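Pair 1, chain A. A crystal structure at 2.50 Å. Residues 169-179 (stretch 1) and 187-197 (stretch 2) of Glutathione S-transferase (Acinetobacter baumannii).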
# COMPACT_ATOMS: atom_id res chain seq x y z
N GLU A 169 -13.15 5.27 -0.08
CA GLU A 169 -11.80 5.70 -0.45
C GLU A 169 -11.80 6.40 -1.81
O GLU A 169 -11.11 7.40 -2.00
CB GLU A 169 -10.82 4.52 -0.46
CG GLU A 169 -10.64 3.81 0.87
CD GLU A 169 -9.94 2.44 0.73
OE1 GLU A 169 -9.83 1.95 -0.40
OE2 GLU A 169 -9.51 1.86 1.75
N LEU A 170 -12.58 5.87 -2.75
CA LEU A 170 -12.68 6.44 -4.09
C LEU A 170 -13.40 7.78 -4.04
O LEU A 170 -12.94 8.75 -4.64
CB LEU A 170 -13.41 5.49 -5.04
CG LEU A 170 -13.59 5.97 -6.49
CD1 LEU A 170 -12.24 6.13 -7.21
CD2 LEU A 170 -14.47 5.01 -7.27
N ALA A 171 -14.51 7.83 -3.32
CA ALA A 171 -15.25 9.08 -3.15
C ALA A 171 -14.36 10.19 -2.61
O ALA A 171 -14.39 11.31 -3.11
CB ALA A 171 -16.48 8.90 -2.27
N LEU A 172 -13.57 9.89 -1.57
CA LEU A 172 -12.71 10.92 -0.99
C LEU A 172 -11.74 11.42 -2.05
O LEU A 172 -11.51 12.62 -2.19
CB LEU A 172 -11.99 10.43 0.27
CG LEU A 172 -11.05 11.49 0.87
CD1 LEU A 172 -11.00 11.37 2.40
CD2 LEU A 172 -9.60 11.46 0.24
N MET A 173 -11.18 10.49 -2.82
CA MET A 173 -10.26 10.83 -3.90
C MET A 173 -10.93 11.75 -4.90
O MET A 173 -10.36 12.76 -5.28
CB MET A 173 -9.76 9.57 -4.61
CG MET A 173 -8.60 9.83 -5.55
SD MET A 173 -7.10 10.51 -4.77
CE MET A 173 -6.27 9.05 -4.14
N LEU A 174 -12.15 11.40 -5.30
CA LEU A 174 -12.89 12.24 -6.25
C LEU A 174 -13.23 13.61 -5.65
O LEU A 174 -13.24 14.62 -6.36
CB LEU A 174 -14.15 11.52 -6.73
CG LEU A 174 -13.97 10.35 -7.70
CD1 LEU A 174 -15.26 9.54 -7.80
CD2 LEU A 174 -13.60 10.87 -9.06
N GLN A 175 -13.49 13.64 -4.34
CA GLN A 175 -13.86 14.85 -3.64
C GLN A 175 -12.74 15.87 -3.64
O GLN A 175 -12.99 17.07 -3.58
CB GLN A 175 -14.32 14.53 -2.21
CG GLN A 175 -15.80 14.09 -2.10
CD GLN A 175 -16.79 15.24 -2.30
OE1 GLN A 175 -16.70 15.99 -3.26
NE2 GLN A 175 -17.72 15.38 -1.37
N ARG A 176 -11.50 15.39 -3.72
CA ARG A 176 -10.34 16.27 -3.81
C ARG A 176 -10.48 17.16 -5.03
O ARG A 176 -10.06 18.31 -5.04
CB ARG A 176 -9.03 15.46 -3.92
CG ARG A 176 -8.81 14.50 -2.78
CD ARG A 176 -7.60 13.58 -3.00
NE ARG A 176 -6.46 14.15 -2.30
CZ ARG A 176 -5.84 13.60 -1.28
NH1 ARG A 176 -6.20 12.40 -0.85
NH2 ARG A 176 -4.84 14.24 -0.71
N LEU A 177 -11.12 16.63 -6.06
CA LEU A 177 -11.31 17.35 -7.30
C LEU A 177 -12.61 18.15 -7.28
O LEU A 177 -12.65 19.33 -7.62
CB LEU A 177 -11.33 16.36 -8.46
CG LEU A 177 -9.97 15.78 -8.84
CD1 LEU A 177 -10.16 14.59 -9.77
CD2 LEU A 177 -9.13 16.87 -9.50
N ILE A 178 -13.68 17.48 -6.87
CA ILE A 178 -15.00 18.07 -6.86
C ILE A 178 -15.07 19.31 -5.97
O ILE A 178 -15.49 20.39 -6.40
CB ILE A 178 -16.05 17.05 -6.42
CG1 ILE A 178 -16.12 15.91 -7.46
CG2 ILE A 178 -17.40 17.71 -6.25
CD1 ILE A 178 -16.72 14.63 -6.94
N GLN A 179 -14.60 19.17 -4.74
CA GLN A 179 -14.72 20.23 -3.76
C GLN A 179 -13.82 21.41 -4.07
O GLN A 179 -14.04 22.51 -3.56
CB GLN A 179 -14.44 19.70 -2.35
CG GLN A 179 -15.43 18.64 -1.94
CD GLN A 179 -16.83 19.20 -2.00
OE1 GLN A 179 -17.04 20.35 -1.66
NE2 GLN A 179 -17.79 18.41 -2.47
N ARG A 187 -21.69 11.94 -13.81
CA ARG A 187 -21.88 10.58 -13.32
C ARG A 187 -21.04 10.32 -12.07
O ARG A 187 -21.50 9.67 -11.13
CB ARG A 187 -21.54 9.57 -14.43
CG ARG A 187 -21.17 8.19 -13.94
CD ARG A 187 -22.39 7.38 -13.70
NE ARG A 187 -22.07 6.08 -13.12
CZ ARG A 187 -22.11 5.82 -11.82
NH1 ARG A 187 -22.46 6.77 -10.96
NH2 ARG A 187 -21.81 4.60 -11.38
N LEU A 188 -19.81 10.85 -12.06
CA LEU A 188 -18.90 10.66 -10.93
C LEU A 188 -19.19 11.57 -9.74
O LEU A 188 -18.89 11.20 -8.60
CB LEU A 188 -17.45 10.80 -11.37
CG LEU A 188 -16.99 9.69 -12.32
CD1 LEU A 188 -15.58 9.96 -12.82
CD2 LEU A 188 -17.10 8.33 -11.62
N LYS A 189 -19.77 12.74 -9.99
CA LYS A 189 -20.22 13.59 -8.88
C LYS A 189 -21.37 12.91 -8.15
O LYS A 189 -21.37 12.81 -6.92
CB LYS A 189 -20.68 14.96 -9.38
CG LYS A 189 -19.52 15.88 -9.74
CD LYS A 189 -20.04 17.21 -10.25
CE LYS A 189 -18.93 18.09 -10.79
NZ LYS A 189 -19.50 19.33 -11.40
N ASN A 190 -22.34 12.42 -8.91
CA ASN A 190 -23.45 11.67 -8.33
C ASN A 190 -22.98 10.51 -7.46
O ASN A 190 -23.45 10.35 -6.33
CB ASN A 190 -24.41 11.17 -9.43
CG ASN A 190 -25.22 12.30 -10.04
OD1 ASN A 190 -25.47 13.33 -9.41
ND2 ASN A 190 -25.64 12.11 -11.29
N TYR A 191 -22.04 9.71 -7.97
CA TYR A 191 -21.44 8.61 -7.21
C TYR A 191 -20.79 9.11 -5.93
O TYR A 191 -21.05 8.60 -4.85
CB TYR A 191 -20.38 7.88 -8.04
CG TYR A 191 -19.59 6.87 -7.21
CD1 TYR A 191 -20.17 5.67 -6.81
CD2 TYR A 191 -18.28 7.12 -6.83
CE1 TYR A 191 -19.47 4.75 -6.06
CE2 TYR A 191 -17.56 6.21 -6.08
CZ TYR A 191 -18.16 5.02 -5.69
OH TYR A 191 -17.47 4.11 -4.92
N ALA A 192 -19.93 10.11 -6.07
CA ALA A 192 -19.19 10.63 -4.93
C ALA A 192 -20.13 11.25 -3.89
O ALA A 192 -19.98 10.98 -2.71
CB ALA A 192 -18.17 11.63 -5.39
N LEU A 193 -21.10 12.05 -4.32
CA LEU A 193 -22.01 12.72 -3.39
C LEU A 193 -22.80 11.70 -2.59
O LEU A 193 -22.96 11.83 -1.38
CB LEU A 193 -22.98 13.66 -4.12
CG LEU A 193 -24.25 14.01 -3.31
CD1 LEU A 193 -23.97 14.90 -2.09
CD2 LEU A 193 -25.36 14.62 -4.19
N GLN A 194 -23.30 10.69 -3.27
CA GLN A 194 -24.03 9.64 -2.61
C GLN A 194 -23.14 8.91 -1.61
O GLN A 194 -23.55 8.63 -0.49
CB GLN A 194 -24.62 8.67 -3.63
CG GLN A 194 -25.10 7.40 -3.00
CD GLN A 194 -25.83 6.49 -3.96
OE1 GLN A 194 -26.22 5.38 -3.59
NE2 GLN A 194 -26.03 6.95 -5.19
N GLN A 195 -21.91 8.62 -2.01
CA GLN A 195 -20.99 7.97 -1.09
C GLN A 195 -20.75 8.82 0.16
O GLN A 195 -20.61 8.29 1.26
CB GLN A 195 -19.67 7.60 -1.78
CG GLN A 195 -19.85 6.51 -2.86
CD GLN A 195 -20.64 5.30 -2.35
OE1 GLN A 195 -20.51 4.91 -1.20
NE2 GLN A 195 -21.45 4.71 -3.22
N TRP A 196 -20.73 10.13 -0.02
CA TRP A 196 -20.47 11.08 1.06
C TRP A 196 -21.62 11.12 2.07
O TRP A 196 -21.43 11.52 3.22
CB TRP A 196 -20.21 12.48 0.49
CG TRP A 196 -19.11 13.22 1.16
CD1 TRP A 196 -19.20 14.43 1.80
CD2 TRP A 196 -17.74 12.81 1.27
NE1 TRP A 196 -17.96 14.79 2.31
CE2 TRP A 196 -17.04 13.81 1.99
CE3 TRP A 196 -17.02 11.68 0.84
CZ2 TRP A 196 -15.68 13.73 2.28
CZ3 TRP A 196 -15.65 11.60 1.12
CH2 TRP A 196 -15.00 12.61 1.85
N GLN A 197 -22.81 10.69 1.64
CA GLN A 197 -24.01 10.74 2.49
C GLN A 197 -24.18 9.45 3.26
O GLN A 197 -25.10 9.32 4.05
CB GLN A 197 -25.27 11.01 1.65
CG GLN A 197 -25.27 12.37 0.99
CD GLN A 197 -25.33 13.51 2.00
OE1 GLN A 197 -26.02 13.41 3.03
NE2 GLN A 197 -24.63 14.61 1.71

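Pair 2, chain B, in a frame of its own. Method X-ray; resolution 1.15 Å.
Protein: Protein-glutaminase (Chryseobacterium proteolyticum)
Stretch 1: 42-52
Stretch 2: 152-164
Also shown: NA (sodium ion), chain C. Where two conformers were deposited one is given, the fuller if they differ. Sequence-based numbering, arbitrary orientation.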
# COMPACT_ATOMS: atom_id res chain seq x y z
N CYS B 42 4.57 -4.96 -1.58
CA CYS B 42 3.81 -3.68 -1.46
C CYS B 42 2.81 -3.51 -2.58
O CYS B 42 1.71 -2.99 -2.37
CB CYS B 42 4.77 -2.51 -1.45
SG CYS B 42 5.91 -2.39 -2.80
N TYR B 43 3.19 -3.92 -3.78
CA TYR B 43 2.33 -3.80 -4.96
C TYR B 43 1.05 -4.57 -4.74
O TYR B 43 -0.04 -4.12 -5.13
CB TYR B 43 3.15 -4.24 -6.19
CG TYR B 43 3.82 -5.56 -6.03
CD1 TYR B 43 5.10 -5.73 -5.53
CD2 TYR B 43 3.13 -6.73 -6.36
CE1 TYR B 43 5.69 -6.98 -5.38
CE2 TYR B 43 3.68 -7.96 -6.24
CZ TYR B 43 4.97 -8.10 -5.75
OH TYR B 43 5.50 -9.36 -5.62
N ALA B 44 1.16 -5.78 -4.19
CA ALA B 44 -0.02 -6.62 -3.93
C ALA B 44 -0.85 -6.03 -2.82
O ALA B 44 -2.09 -6.00 -2.89
CB ALA B 44 0.44 -8.03 -3.62
N ARG B 45 -0.21 -5.55 -1.74
CA ARG B 45 -0.99 -4.93 -0.67
C ARG B 45 -1.81 -3.75 -1.19
O ARG B 45 -2.96 -3.57 -0.84
CB ARG B 45 -0.12 -4.53 0.50
CG ARG B 45 0.68 -5.65 1.14
CD ARG B 45 1.22 -5.31 2.49
NE ARG B 45 2.07 -4.10 2.56
CZ ARG B 45 3.35 -4.07 2.26
NH1 ARG B 45 4.03 -5.13 1.87
NH2 ARG B 45 4.03 -2.91 2.33
N ALA B 46 -1.17 -2.93 -2.04
CA ALA B 46 -1.85 -1.73 -2.56
C ALA B 46 -3.01 -2.10 -3.44
O ALA B 46 -4.08 -1.50 -3.39
CB ALA B 46 -0.86 -0.83 -3.27
N HIS B 47 -2.83 -3.12 -4.30
CA HIS B 47 -3.90 -3.49 -5.20
C HIS B 47 -5.07 -4.14 -4.45
O HIS B 47 -6.22 -3.98 -4.85
CB HIS B 47 -3.35 -4.42 -6.30
CG HIS B 47 -3.89 -4.12 -7.66
ND1 HIS B 47 -3.89 -2.89 -8.14
CD2 HIS B 47 -4.37 -4.91 -8.67
CE1 HIS B 47 -4.31 -2.85 -9.39
NE2 HIS B 47 -4.63 -4.09 -9.71
N LYS B 48 -4.78 -4.83 -3.37
CA LYS B 48 -5.82 -5.41 -2.52
C LYS B 48 -6.58 -4.33 -1.77
O LYS B 48 -7.81 -4.38 -1.64
CB LYS B 48 -5.25 -6.44 -1.58
CG LYS B 48 -6.27 -7.35 -0.92
CD LYS B 48 -6.93 -8.33 -1.88
CE LYS B 48 -7.80 -9.32 -1.16
NZ LYS B 48 -8.55 -10.19 -2.07
N MET B 49 -5.87 -3.31 -1.28
CA MET B 49 -6.56 -2.16 -0.69
C MET B 49 -7.49 -1.50 -1.69
O MET B 49 -8.61 -1.12 -1.36
CB MET B 49 -5.56 -1.12 -0.17
CG MET B 49 -4.77 -1.62 1.04
SD MET B 49 -3.87 -0.28 1.88
CE MET B 49 -2.46 -0.04 0.80
N ARG B 50 -7.03 -1.36 -2.93
CA ARG B 50 -7.86 -0.79 -3.99
C ARG B 50 -9.09 -1.65 -4.24
O ARG B 50 -10.17 -1.11 -4.43
CB ARG B 50 -7.06 -0.61 -5.26
CG ARG B 50 -7.94 -0.18 -6.43
CD ARG B 50 -7.07 0.13 -7.62
NE ARG B 50 -7.90 0.52 -8.80
CZ ARG B 50 -8.24 -0.29 -9.76
NH1 ARG B 50 -7.84 -1.58 -9.83
NH2 ARG B 50 -9.00 0.21 -10.76
N GLN B 51 -8.98 -2.98 -4.17
CA GLN B 51 -10.12 -3.85 -4.35
C GLN B 51 -11.17 -3.54 -3.27
O GLN B 51 -12.38 -3.56 -3.55
CB GLN B 51 -9.72 -5.32 -4.34
CG GLN B 51 -10.88 -6.29 -4.53
CD GLN B 51 -10.50 -7.74 -4.33
OE1 GLN B 51 -9.95 -8.08 -3.31
NE2 GLN B 51 -10.74 -8.55 -5.39
N ILE B 52 -10.75 -3.31 -2.04
CA ILE B 52 -11.69 -2.97 -0.98
C ILE B 52 -12.41 -1.65 -1.29
O ILE B 52 -13.62 -1.54 -1.15
CB ILE B 52 -11.01 -2.95 0.40
CG1 ILE B 52 -10.53 -4.38 0.73
CG2 ILE B 52 -11.92 -2.36 1.44
CD1 ILE B 52 -9.59 -4.48 1.88
N TYR B 152 -0.14 -4.29 -15.03
CA TYR B 152 -1.49 -4.38 -14.52
C TYR B 152 -1.78 -5.76 -13.92
O TYR B 152 -1.11 -6.73 -14.26
CB TYR B 152 -2.44 -4.12 -15.70
CG TYR B 152 -2.30 -2.70 -16.22
CD1 TYR B 152 -2.97 -1.66 -15.56
CD2 TYR B 152 -1.52 -2.39 -17.30
CE1 TYR B 152 -2.87 -0.37 -15.97
CE2 TYR B 152 -1.40 -1.07 -17.74
CZ TYR B 152 -2.08 -0.11 -17.04
OH TYR B 152 -1.99 1.23 -17.44
N ASP B 153 -2.78 -5.80 -13.07
CA ASP B 153 -3.25 -7.04 -12.45
C ASP B 153 -4.76 -6.97 -12.28
O ASP B 153 -5.32 -6.91 -11.19
CB ASP B 153 -2.58 -7.30 -11.11
CG ASP B 153 -2.90 -8.62 -10.46
OD1 ASP B 153 -3.08 -9.63 -11.20
OD2 ASP B 153 -2.95 -8.67 -9.19
N ASN B 154 -5.49 -6.85 -13.42
CA ASN B 154 -6.85 -6.43 -13.40
C ASN B 154 -7.76 -7.41 -12.66
O ASN B 154 -8.78 -6.97 -12.07
CB ASN B 154 -7.37 -6.26 -14.78
CG ASN B 154 -6.92 -5.02 -15.45
OD1 ASN B 154 -6.28 -4.16 -14.89
ND2 ASN B 154 -7.28 -4.95 -16.70
N ASN B 155 -7.44 -8.70 -12.69
CA ASN B 155 -8.25 -9.71 -12.04
C ASN B 155 -7.73 -10.13 -10.68
O ASN B 155 -8.26 -11.04 -10.08
CB ASN B 155 -8.39 -10.93 -12.99
CG ASN B 155 -9.18 -10.54 -14.25
OD1 ASN B 155 -8.67 -10.79 -15.35
ND2 ASN B 155 -10.28 -9.92 -14.10
N LEU B 156 -6.68 -9.42 -10.21
CA LEU B 156 -6.06 -9.62 -8.91
C LEU B 156 -5.50 -11.02 -8.75
O LEU B 156 -5.23 -11.47 -7.62
CB LEU B 156 -6.91 -9.28 -7.65
CG LEU B 156 -6.77 -7.81 -7.19
CD1 LEU B 156 -7.48 -6.92 -8.19
CD2 LEU B 156 -7.25 -7.64 -5.76
N ILE B 157 -5.22 -11.70 -9.86
CA ILE B 157 -4.61 -13.03 -9.74
C ILE B 157 -3.23 -12.91 -9.13
O ILE B 157 -2.87 -13.72 -8.27
CB ILE B 157 -4.61 -13.72 -11.11
CG1 ILE B 157 -6.08 -14.05 -11.53
CG2 ILE B 157 -3.74 -14.96 -11.12
CD1 ILE B 157 -6.19 -14.55 -12.94
N ASN B 158 -2.42 -11.98 -9.58
CA ASN B 158 -1.08 -11.88 -9.00
C ASN B 158 -1.17 -11.46 -7.52
O ASN B 158 -0.50 -12.02 -6.67
CB ASN B 158 -0.21 -10.92 -9.79
CG ASN B 158 1.23 -11.12 -9.45
OD1 ASN B 158 1.84 -10.30 -8.72
ND2 ASN B 158 1.85 -12.16 -9.96
N THR B 159 -2.01 -10.46 -7.28
CA THR B 159 -2.19 -9.91 -5.94
C THR B 159 -2.50 -10.99 -4.95
O THR B 159 -1.88 -11.12 -3.90
CB THR B 159 -3.29 -8.85 -5.96
OG1 THR B 159 -2.89 -7.69 -6.67
CG2 THR B 159 -3.68 -8.42 -4.56
N ASN B 160 -3.55 -11.77 -5.25
CA ASN B 160 -4.01 -12.77 -4.28
C ASN B 160 -2.98 -13.86 -4.11
O ASN B 160 -2.81 -14.39 -3.01
CB ASN B 160 -5.38 -13.30 -4.69
CG ASN B 160 -6.46 -12.30 -4.48
OD1 ASN B 160 -6.55 -11.67 -3.40
ND2 ASN B 160 -7.38 -12.19 -5.43
N CYS B 161 -2.28 -14.23 -5.19
CA CYS B 161 -1.25 -15.27 -5.11
C CYS B 161 -0.10 -14.83 -4.24
O CYS B 161 0.39 -15.60 -3.38
CB CYS B 161 -0.72 -15.58 -6.53
SG CYS B 161 0.18 -17.14 -6.65
N VAL B 162 0.35 -13.57 -4.40
CA VAL B 162 1.48 -13.06 -3.62
C VAL B 162 1.06 -12.95 -2.16
O VAL B 162 1.81 -13.34 -1.27
CB VAL B 162 1.97 -11.74 -4.21
CG1 VAL B 162 2.91 -11.04 -3.27
CG2 VAL B 162 2.60 -11.99 -5.57
N LEU B 163 -0.11 -12.38 -1.89
CA LEU B 163 -0.56 -12.29 -0.50
C LEU B 163 -0.61 -13.67 0.16
O LEU B 163 -0.20 -13.82 1.31
CB LEU B 163 -1.91 -11.60 -0.40
CG LEU B 163 -1.95 -10.12 -0.80
CD1 LEU B 163 -3.39 -9.63 -0.75
CD2 LEU B 163 -1.04 -9.29 0.09
N THR B 164 -1.09 -14.69 -0.54
CA THR B 164 -1.12 -16.01 0.02
C THR B 164 0.27 -16.53 0.29
O THR B 164 0.53 -17.10 1.37
CB THR B 164 -1.92 -16.95 -0.89
OG1 THR B 164 -3.28 -16.49 -0.89
CG2 THR B 164 -1.90 -18.36 -0.38
NA NA C . 7.21 -3.84 -1.83
O HOH W 1 4.68 -10.38 -8.28
O HOH W 2 -4.76 -3.77 -12.61
O HOH W 3 7.87 -1.81 -0.52
O HOH W 4 9.87 -2.80 -2.60

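Two helices that cross closely often place small residues where their backbones meet, while the positions around that point may be filled in quite different ways. Pair 1 and pair 2 illustrate the principle. In pair 1 the helix axes approach to 8.8 Å with 121° between their N-to-C directions; in pair 2 the values are 8.6 Å and 120°. Fourteen central residues superpose with an RMSD of 0.5 Å, and the buried surfaces are nearly equal, 558 and 567 Å².

The two side chains at the crossing agree most closely, their centres falling within 0.4 and 0.5 Å. Ala A171 matches Ala B44, and Ala A192 matches Thr B159. The CA atoms of Ala A171 and Ala A192 lie 4.6 Å apart, those of Ala B44 and Thr B159 4.4 Å. Thr B159 sets its CG2 3.3 Å from Ala B44 O, and its OG1 donates to Asp B153 OD2 (2.7 Å) within its own stretch.

Around this centre the chemistry diverges. Leu A174 packs its CB 4.2 Å from Ala A192 CB and its CD1 4.0 Å from Tyr A191 CD2, at the ring edge. Its counterpart His B47 also packs, with CB 3.3 Å from Thr B159 OG1, and adds a weak hydrogen bond from NE2 to Asp B153 O (3.3 Å); a water joins that NE2 to Asp B153 N. Leu A188, whose CD1 lies 4.3 Å from Leu A174 CD2, matches Asp B153, whose carboxylate accepts from Asn B158 N and Thr B159 N. Next, Gln A175 lies over one face of Trp A196, its CG 4.0 Å from the centroid of the six-membered ring. Lys B48, at the same position, sets its CG 3.7 Å from CD1 of Leu B163, which matches Trp A196, and carries its amine onward to hydrogen-bond Asn B160 OD1 (NZ to OD1, 2.8 Å). Pair 1 has no hydrogen bond between its stretches.

At the flanks, Leu A170 CD2 touches Tyr A191 CE2 at 3.5 Å. The matched Tyr B43 and Asn B158 reverse which side supplies the aromatic ring, and a water links Tyr B43 OH to Asn B158 OD1. Gln A195 brings its CB within 3.5 Å of Ala A171 CB before its end leads away; Val B162 fills that place with CG1, 3.9 Å from Ala B44 CB. At the other end, Ile A178 CG1 meets Lys A189 CG at 4.1 Å, whereas Gln B51 CD meets Leu B156 CD2 at 3.6 Å, so the aliphatic residue and the long polar one exchange sides.

One backbone frame thus accepts both a largely apolar filling and one threaded with hydrogen bonds, around a crossing point of alanine with alanine or threonine.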